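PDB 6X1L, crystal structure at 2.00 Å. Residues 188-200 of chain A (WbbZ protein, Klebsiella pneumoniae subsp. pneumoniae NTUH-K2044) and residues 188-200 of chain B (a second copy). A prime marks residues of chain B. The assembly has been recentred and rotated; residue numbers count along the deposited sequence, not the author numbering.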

# COMPACT_ATOMS: atom_id res chain seq x y z
N ASN A 188 -12.18 -9.10 -9.17
CA ASN A 188 -12.08 -8.93 -7.73
C ASN A 188 -10.75 -8.30 -7.35
O ASN A 188 -9.69 -8.74 -7.81
N HIS A 189 -10.80 -7.29 -6.48
CA HIS A 189 -9.62 -6.63 -5.93
C HIS A 189 -9.75 -6.65 -4.41
O HIS A 189 -10.43 -5.80 -3.83
N ASP A 190 -9.11 -7.62 -3.76
CA ASP A 190 -9.13 -7.72 -2.30
C ASP A 190 -8.09 -6.76 -1.73
O ASP A 190 -7.01 -7.16 -1.27
N ILE A 191 -8.42 -5.47 -1.77
CA ILE A 191 -7.48 -4.43 -1.38
C ILE A 191 -7.16 -4.46 0.11
O ILE A 191 -6.19 -3.83 0.54
N SER A 192 -7.96 -5.18 0.90
CA SER A 192 -7.62 -5.37 2.31
C SER A 192 -6.36 -6.21 2.48
O SER A 192 -5.59 -5.97 3.41
N LEU A 193 -6.13 -7.17 1.59
CA LEU A 193 -5.01 -8.08 1.71
C LEU A 193 -3.73 -7.54 1.07
O LEU A 193 -2.85 -8.33 0.71
N THR A 194 -3.60 -6.23 0.93
CA THR A 194 -2.39 -5.64 0.36
C THR A 194 -1.26 -5.67 1.38
O THR A 194 -0.33 -6.47 1.27
N TRP A 195 -1.33 -4.80 2.38
CA TRP A 195 -0.43 -4.87 3.53
C TRP A 195 -1.12 -5.67 4.63
O TRP A 195 -2.25 -5.36 4.99
N ASN A 196 -0.44 -6.70 5.13
CA ASN A 196 -1.07 -7.63 6.06
C ASN A 196 -0.04 -8.12 7.06
O ASN A 196 0.79 -8.97 6.72
N GLY A 197 -0.10 -7.61 8.29
CA GLY A 197 0.85 -8.01 9.31
C GLY A 197 0.87 -7.00 10.44
O GLY A 197 -0.03 -6.17 10.57
N ASP A 198 1.93 -7.08 11.25
CA ASP A 198 2.10 -6.20 12.41
C ASP A 198 2.86 -4.93 12.00
O ASP A 198 3.97 -4.66 12.45
N TYR A 199 2.22 -4.16 11.12
CA TYR A 199 2.84 -2.97 10.56
C TYR A 199 2.34 -1.67 11.17
O TYR A 199 3.01 -0.64 11.04
N TRP A 200 1.19 -1.69 11.84
CA TRP A 200 0.40 -0.48 12.00
C TRP A 200 0.83 0.39 13.17
O TRP A 200 0.20 1.43 13.41
N ASN B 188 10.41 -12.63 6.87
CA ASN B 188 10.37 -12.15 5.50
C ASN B 188 9.16 -11.25 5.28
O ASN B 188 8.04 -11.60 5.66
N HIS B 189 9.39 -10.11 4.64
CA HIS B 189 8.34 -9.17 4.26
C HIS B 189 8.49 -8.90 2.77
O HIS B 189 9.30 -8.06 2.37
N ASP B 190 7.71 -9.59 1.94
CA ASP B 190 7.75 -9.39 0.49
C ASP B 190 6.87 -8.18 0.15
O ASP B 190 5.76 -8.29 -0.37
N ILE B 191 7.41 -6.99 0.45
CA ILE B 191 6.65 -5.76 0.30
C ILE B 191 6.36 -5.43 -1.16
O ILE B 191 5.51 -4.57 -1.43
N SER B 192 7.05 -6.08 -2.10
CA SER B 192 6.71 -5.92 -3.51
C SER B 192 5.33 -6.49 -3.82
O SER B 192 4.62 -5.95 -4.67
N LEU B 193 4.94 -7.57 -3.15
CA LEU B 193 3.68 -8.25 -3.44
C LEU B 193 2.49 -7.65 -2.68
O LEU B 193 1.49 -8.35 -2.48
N THR B 194 2.58 -6.39 -2.27
CA THR B 194 1.47 -5.75 -1.57
C THR B 194 0.36 -5.38 -2.55
O THR B 194 -0.69 -6.03 -2.59
N TRP B 195 0.58 -4.35 -3.35
CA TRP B 195 -0.29 -4.03 -4.47
C TRP B 195 0.27 -4.68 -5.72
O TRP B 195 1.45 -4.50 -6.04
N ASN B 196 -0.55 -5.46 -6.42
CA ASN B 196 -0.06 -6.27 -7.53
C ASN B 196 -1.14 -6.38 -8.60
O ASN B 196 -2.10 -7.13 -8.43
N GLY B 197 -0.98 -5.64 -9.69
CA GLY B 197 -1.96 -5.66 -10.76
C GLY B 197 -1.80 -4.44 -11.65
O GLY B 197 -0.78 -3.76 -11.62
N ASP B 198 -2.84 -4.19 -12.44
CA ASP B 198 -2.85 -3.07 -13.39
C ASP B 198 -3.40 -1.81 -12.71
O ASP B 198 -4.45 -1.27 -13.07
N TYR B 199 -2.67 -1.35 -11.70
CA TYR B 199 -3.10 -0.21 -10.90
C TYR B 199 -2.38 1.09 -11.23
O TYR B 199 -2.88 2.16 -10.88
N TRP B 200 -1.24 1.02 -11.91
CA TRP B 200 -0.27 2.10 -11.82
C TRP B 200 -0.54 3.25 -12.79
O TRP B 200 0.26 4.20 -12.82

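How does the contact begin at the His189 end of the chain A stretch? Asn188 is out of reach, but His189 points its CA-to-CB bond toward chain B and, with chi1 in the m well, carries its ring out to Tyr199′. The ring edge does the touching: His189 CD2 lies 2.9 Å from Tyr199′ OH, close to the imidazole plane. The two rings meet rim to rim, with centroids 5.6 Å apart and planes at 69°, so neither covers the face of the other. Asp190 then points away, and its carboxylate is hydrogen-bonded elsewhere in the structure.

What do Ile191 and its neighbours add? Ile191 is buried and points sideways, with chi1 p and chi2 t. Its CG2 methyl packs against the far end of the Trp195′ indole, 3.5 Å from Trp195′ CH2, an apolar contact. Ser192 points away from chain B, and Leu193 starts sideways before its m, t side chain leads away.

Why is Thr194 the centre of the arrangement? The two-fold axis brings it opposite its own copy, with Thr194 CA only 4.3 Å from Thr194′ CA. The backbones are close enough for a reciprocal pair of CA-H...O contacts, Thr194 CA to Thr194′ O and Thr194′ CA to Thr194 O, each 3.4 Å. The side chain points toward chain B in the p rotamer, laying CG2 over the face of the Trp195′ five-membered ring, 3.6 Å from its centroid, as a CH-pi contact. Its hydroxyl faces polar partners: Thr194 OG1 lies 3.0 Å from Ile191 O and 2.7 Å from water 1, which in turn accepts a hydrogen bond from Trp195′ NE1 at 3.0 Å. The water thus links the two chains, although no direct hydrogen bond joins the stretches.

How do Trp195 and Tyr199 complete the symmetry? Trp195 leaves its backbone sideways, but its m rotamer (chi2 85°) brings the indole nearer to chain B. There it receives Thr194′ CG2 over one face, meets Ile191′ CG2 at 3.5 Å from Trp195 CH2, and donates from NE1 to water 2, 3.0 Å away; that water also bonds Thr194′ OG1 at 2.7 Å. Gly197 has backbone angles that call for glycine, and a CB there would also clash with Tyr199 CE2. Tyr199, chi1 m, points toward chain B and sets its OH 3.0 Å from His189′ CD2, repeating the opening contact, while Trp200 is out of reach.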

# COMPACT_ATOMS: atom_id res chain seq x y z
CB ASN A 188 -12.24 -10.26 -7.00
CG ASN A 188 -12.42 -10.09 -5.50
OD1 ASN A 188 -13.15 -9.20 -5.05
ND2 ASN A 188 -11.74 -10.92 -4.72
CB HIS A 189 -9.49 -5.20 -6.45
CG HIS A 189 -9.38 -5.10 -7.94
ND1 HIS A 189 -10.47 -5.26 -8.78
CD2 HIS A 189 -8.32 -4.84 -8.74
CE1 HIS A 189 -10.08 -5.11 -10.03
NE2 HIS A 189 -8.78 -4.86 -10.04
CB ASP A 190 -8.89 -9.15 -1.85
CG ASP A 190 -9.29 -9.37 -0.39
OD1 ASP A 190 -9.88 -8.45 0.21
OD2 ASP A 190 -9.02 -10.47 0.14
CB ILE A 191 -8.01 -3.05 -1.78
CG1 ILE A 191 -9.38 -2.79 -1.13
CG2 ILE A 191 -8.11 -2.95 -3.31
CD1 ILE A 191 -9.90 -1.39 -1.33
CB SER A 192 -8.79 -6.02 3.05
OG SER A 192 -9.96 -5.23 2.96
CB LEU A 193 -5.35 -9.44 1.10
CG LEU A 193 -6.22 -10.38 1.94
CD1 LEU A 193 -6.26 -11.77 1.32
CD2 LEU A 193 -5.71 -10.44 3.38
CB THR A 194 -2.67 -4.22 -0.13
OG1 THR A 194 -3.24 -3.45 0.93
CG2 THR A 194 -3.64 -4.26 -1.31
CB TRP A 195 -0.07 -3.46 4.02
CG TRP A 195 0.93 -2.78 3.13
CD1 TRP A 195 0.67 -2.07 2.00
CD2 TRP A 195 2.35 -2.77 3.29
NE1 TRP A 195 1.84 -1.61 1.44
CE2 TRP A 195 2.89 -2.03 2.22
CE3 TRP A 195 3.22 -3.32 4.24
CZ2 TRP A 195 4.26 -1.81 2.08
CZ3 TRP A 195 4.58 -3.11 4.09
CH2 TRP A 195 5.09 -2.36 3.02
CB ASN A 196 -1.71 -8.79 5.31
CG ASN A 196 -2.45 -9.74 6.23
OD1 ASN A 196 -2.99 -9.33 7.26
ND2 ASN A 196 -2.49 -11.01 5.86
CB ASP A 198 2.81 -6.94 13.53
CG ASP A 198 2.71 -6.22 14.87
OD1 ASP A 198 1.85 -5.32 15.00
OD2 ASP A 198 3.48 -6.55 15.79
CB TYR A 199 2.59 -2.90 9.05
CG TYR A 199 3.15 -4.08 8.27
CD1 TYR A 199 4.51 -4.23 8.11
CD2 TYR A 199 2.30 -5.02 7.70
CE1 TYR A 199 5.03 -5.31 7.40
CE2 TYR A 199 2.81 -6.10 6.99
CZ TYR A 199 4.17 -6.23 6.84
OH TYR A 199 4.68 -7.30 6.14
CB TRP A 200 -1.07 -0.86 12.08
CG TRP A 200 -1.43 -1.78 10.95
CD1 TRP A 200 -1.94 -3.04 11.04
CD2 TRP A 200 -1.24 -1.52 9.55
NE1 TRP A 200 -2.11 -3.57 9.78
CE2 TRP A 200 -1.68 -2.66 8.85
CE3 TRP A 200 -0.75 -0.43 8.82
CZ2 TRP A 200 -1.66 -2.74 7.45
CZ3 TRP A 200 -0.72 -0.51 7.43
CH2 TRP A 200 -1.17 -1.65 6.77
CB ASN B 188 10.33 -13.32 4.51
CG ASN B 188 10.55 -12.86 3.07
OD1 ASN B 188 11.42 -12.03 2.80
ND2 ASN B 188 9.76 -13.39 2.14
CB HIS B 189 8.43 -7.88 5.07
CG HIS B 189 8.31 -8.07 6.55
ND1 HIS B 189 9.34 -8.57 7.32
CD2 HIS B 189 7.30 -7.82 7.40
CE1 HIS B 189 8.96 -8.63 8.58
NE2 HIS B 189 7.72 -8.18 8.66
CB ASP B 190 7.29 -10.63 -0.25
CG ASP B 190 7.67 -10.61 -1.72
OD1 ASP B 190 8.40 -9.69 -2.13
OD2 ASP B 190 7.23 -11.51 -2.47
CB ILE B 191 7.39 -4.59 0.97
CG1 ILE B 191 8.79 -4.43 0.37
CG2 ILE B 191 7.48 -4.83 2.49
CD1 ILE B 191 9.53 -3.20 0.84
CB SER B 192 7.77 -6.58 -4.39
OG SER B 192 9.04 -6.02 -4.15
CB LEU B 193 3.79 -9.74 -3.13
CG LEU B 193 4.51 -10.60 -4.17
CD1 LEU B 193 4.32 -12.08 -3.85
CD2 LEU B 193 4.02 -10.28 -5.57
CB THR B 194 1.96 -4.53 -0.80
OG1 THR B 194 2.66 -3.65 -1.68
CG2 THR B 194 2.89 -4.96 0.33
CB TRP B 195 -0.42 -2.52 -4.65
CG TRP B 195 -1.31 -1.89 -3.62
CD1 TRP B 195 -0.96 -1.47 -2.37
CD2 TRP B 195 -2.71 -1.62 -3.75
NE1 TRP B 195 -2.05 -0.96 -1.71
CE2 TRP B 195 -3.14 -1.03 -2.55
CE3 TRP B 195 -3.64 -1.81 -4.78
CZ2 TRP B 195 -4.46 -0.64 -2.34
CZ3 TRP B 195 -4.95 -1.42 -4.57
CH2 TRP B 195 -5.35 -0.84 -3.36
CB ASN B 196 0.37 -7.66 -7.05
CG ASN B 196 0.97 -8.50 -8.16
OD1 ASN B 196 1.58 -7.97 -9.09
ND2 ASN B 196 0.80 -9.81 -8.06
CB ASP B 198 -3.66 -3.43 -14.63
CG ASP B 198 -3.41 -2.47 -15.79
OD1 ASP B 198 -2.42 -1.72 -15.74
OD2 ASP B 198 -4.22 -2.48 -16.74
CB TYR B 199 -2.87 -0.50 -9.41
CG TYR B 199 -3.62 -1.71 -8.89
CD1 TYR B 199 -4.99 -1.68 -8.73
CD2 TYR B 199 -2.94 -2.87 -8.54
CE1 TYR B 199 -5.69 -2.78 -8.25
CE2 TYR B 199 -3.63 -3.98 -8.06
CZ TYR B 199 -5.00 -3.92 -7.92
OH TYR B 199 -5.68 -5.02 -7.44
CB TRP B 200 1.12 1.51 -12.01
CG TRP B 200 1.31 0.33 -11.10
CD1 TRP B 200 1.61 -0.95 -11.46
CD2 TRP B 200 1.14 0.32 -9.67
NE1 TRP B 200 1.67 -1.75 -10.34
CE2 TRP B 200 1.39 -0.99 -9.23
CE3 TRP B 200 0.82 1.30 -8.72
CZ2 TRP B 200 1.32 -1.36 -7.89
CZ3 TRP B 200 0.76 0.94 -7.39
CH2 TRP B 200 1.01 -0.38 -6.98
O HOH W 1 -2.85 -0.74 1.16
O HOH W 2 2.72 -0.93 -1.34